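PDB 3HRV: toxin coregulated pilin from Vibrio cholerae, which forms the major subunit of the toxin-coregulated pilus, a type IV pilus essential for bacterial aggregation and colonization of the host small intestine. Local coordinates for residues N98-A102 / A188-S192. Residues are numbered along the deposited sequence; the frame is centred on the assembly and turned at random.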
ATOM      1  N   ASN A  98      10.341   6.342   9.994  1.00 20.60           N
ATOM      2  CA  ASN A  98      10.005   4.930  10.156  1.00 20.35           C
ATOM      3  C   ASN A  98       8.983   4.598  11.235  1.00 20.62           C
ATOM      4  O   ASN A  98       9.115   3.595  11.945  1.00 21.18           O
ATOM      5  CB  ASN A  98      11.292   4.141  10.390  1.00 20.99           C
ATOM      6  CG  ASN A  98      12.334   4.421   9.331  1.00 20.57           C
ATOM      7  OD1 ASN A  98      12.038   4.399   8.136  1.00 21.04           O
ATOM      8  ND2 ASN A  98      13.562   4.695   9.761  1.00 24.18           N
ATOM      9  N   LYS A  99       7.954   5.429  11.344  1.00 18.68           N
ATOM     10  CA  LYS A  99       6.903   5.213  12.328  1.00 19.58           C
ATOM     11  C   LYS A  99       5.679   4.572  11.682  1.00 18.10           C
ATOM     12  O   LYS A  99       4.657   4.357  12.334  1.00 18.01           O
ATOM     13  CB  LYS A  99       6.518   6.538  12.987  1.00 21.65           C
ATOM     14  CG  LYS A  99       7.553   7.074  13.963  1.00 26.17           C
ATOM     15  CD  LYS A  99       7.706   6.157  15.162  1.00 29.35           C
ATOM     16  CE  LYS A  99       8.538   6.813  16.252  1.00 31.74           C
ATOM     17  NZ  LYS A  99       9.084   5.814  17.209  1.00 34.25           N
ATOM     18  N   ALA A 100       5.788   4.278  10.391  1.00 17.05           N
ATOM     19  CA  ALA A 100       4.704   3.642   9.646  1.00 16.89           C
ATOM     20  C   ALA A 100       5.319   2.805   8.533  1.00 15.32           C
ATOM     21  O   ALA A 100       6.516   2.886   8.277  1.00 15.44           O
ATOM     22  CB  ALA A 100       3.773   4.701   9.052  1.00 16.65           C
ATOM     23  N   PHE A 101       4.501   1.986   7.882  1.00 15.59           N
ATOM     24  CA  PHE A 101       4.990   1.164   6.783  1.00 14.99           C
ATOM     25  C   PHE A 101       3.930   1.100   5.704  1.00 14.54           C
ATOM     26  O   PHE A 101       2.752   1.316   5.968  1.00 14.21           O
ATOM     27  CB  PHE A 101       5.323  -0.257   7.265  1.00 14.81           C
ATOM     28  CG  PHE A 101       4.114  -1.081   7.613  1.00 16.04           C
ATOM     29  CD1 PHE A 101       3.520  -1.905   6.661  1.00 17.43           C
ATOM     30  CD2 PHE A 101       3.553  -1.014   8.886  1.00 14.40           C
ATOM     31  CE1 PHE A 101       2.386  -2.648   6.971  1.00 16.95           C
ATOM     32  CE2 PHE A 101       2.417  -1.754   9.209  1.00 16.16           C
ATOM     33  CZ  PHE A 101       1.831  -2.572   8.249  1.00 16.46           C
ATOM     34  N   ALA A 102       4.355   0.808   4.483  1.00 15.54           N
ATOM     35  CA  ALA A 102       3.425   0.701   3.371  1.00 15.26           C
ATOM     36  C   ALA A 102       3.803  -0.493   2.506  1.00 14.88           C
ATOM     37  O   ALA A 102       4.977  -0.707   2.200  1.00 16.08           O
ATOM     38  CB  ALA A 102       3.442   1.979   2.536  1.00 17.12           C
ATOM     39  N   ALA A 188       0.319   1.991  -2.642  1.00 14.68           N
ATOM     40  CA  ALA A 188       0.969   1.793  -1.359  1.00 15.81           C
ATOM     41  C   ALA A 188      -0.115   1.751  -0.293  1.00 15.66           C
ATOM     42  O   ALA A 188      -0.841   2.727  -0.100  1.00 16.79           O
ATOM     43  CB  ALA A 188       1.936   2.937  -1.081  1.00 16.76           C
ATOM     44  N   PHE A 189      -0.242   0.607   0.373  1.00 15.10           N
ATOM     45  CA  PHE A 189      -1.227   0.435   1.430  1.00 14.55           C
ATOM     46  C   PHE A 189      -0.464   0.550   2.737  1.00 14.64           C
ATOM     47  O   PHE A 189       0.382  -0.289   3.051  1.00 16.57           O
ATOM     48  CB  PHE A 189      -1.901  -0.934   1.310  1.00 14.08           C
ATOM     49  CG  PHE A 189      -2.705  -1.100   0.050  1.00 16.43           C
ATOM     50  CD1 PHE A 189      -2.134  -1.660  -1.090  1.00 16.60           C
ATOM     51  CD2 PHE A 189      -4.026  -0.670  -0.003  1.00 17.26           C
ATOM     52  CE1 PHE A 189      -2.872  -1.792  -2.268  1.00 18.57           C
ATOM     53  CE2 PHE A 189      -4.775  -0.793  -1.174  1.00 19.80           C
ATOM     54  CZ  PHE A 189      -4.194  -1.356  -2.309  1.00 17.93           C
ATOM     55  N   GLY A 190      -0.749   1.601   3.495  1.00 14.50           N
ATOM     56  CA  GLY A 190      -0.014   1.799   4.726  1.00 15.95           C
ATOM     57  C   GLY A 190      -0.766   1.657   6.027  1.00 14.32           C
ATOM     58  O   GLY A 190      -1.986   1.825   6.096  1.00 14.90           O
ATOM     59  N   ASN A 191      -0.008   1.331   7.065  1.00 14.11           N
ATOM     60  CA  ASN A 191      -0.551   1.192   8.403  1.00 15.54           C
ATOM     61  C   ASN A 191       0.546   1.617   9.374  1.00 16.01           C
ATOM     62  O   ASN A 191       1.687   1.861   8.968  1.00 15.88           O
ATOM     63  CB  ASN A 191      -0.969  -0.253   8.677  1.00 17.33           C
ATOM     64  CG  ASN A 191      -2.102  -0.342   9.678  1.00 18.95           C
ATOM     65  OD1 ASN A 191      -2.370   0.610  10.409  1.00 18.55           O
ATOM     66  ND2 ASN A 191      -2.771  -1.489   9.721  1.00 21.13           N
ATOM     67  N   SER A 192       0.197   1.702  10.652  1.00 16.92           N
ATOM     68  CA  SER A 192       1.135   2.113  11.686  1.00 17.87           C
ATOM     69  C   SER A 192       0.759   1.439  13.000  1.00 18.31           C
ATOM     70  O   SER A 192       1.660   0.876  13.650  1.00 19.72           O
ATOM     71  CB  SER A 192       1.092   3.636  11.839  1.00 19.38           C
ATOM     72  OG  SER A 192       1.980   4.094  12.844  1.00 19.34           O
ATOM     73  OXT SER A 192      -0.434   1.500  13.362  1.00 20.29           O
TER
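The ring of Phe101 lies beside Asn191 and has the backbone N of Asn191 over one face. Ser192 N approaches the ring obliquely. Phe101 CZ rests 3.7 Å from Asn191 CB, and Phe101 CD2 is 3.4 Å from Asn191 O. The ring and the Asn191 amide point the same way, with planes 33° apart. Phe101 CG sits between its backbone N and carbonyl carbon (chi1 71°), which brings the ring over to the neighbouring strand. Tyr50 also meets this ring, and Gln37, Met40 and Thr41 of helix 24-44 pack on it. The Asn191 amide is held at both ends: OD1 accepts Ser192 N at 2.8 Å, tilted from the carbonyl plane, and ND2 is hydrogen-bonded to Gln37 OE1.

Strands 100-108 and 185-191 are antiparallel neighbours within the five-stranded pilin sheet, which packs against the long N-terminal helix 24-44 as in other type IV pilins. Phe101 and Asn191 form a hydrogen-bonded pair. Phe101 N to Asn191 O is 3.0 Å and nearly straight (172°); the return bond, Asn191 N to Phe101 O, is more bent. Ala102 and Gly190 follow as a non-hydrogen-bonded pair. Here Ala102 CA makes a CA-H...O contact with Phe189 O. On the other side of the sheet from Phe101, Ala102 CB touches Ala188 CB at 4.0 Å.

Lys99 and Ala100 form a classic beta bulge opposite Phe91. Ser192 OG donates to Lys99 O at 2.7 Å in the carbonyl plane. Arg93 also bonds this hydroxyl, while the Ser192 carboxylate makes a salt bridge to Arg45 through OXT and a hydrogen bond with the Tyr50 hydroxyl through O.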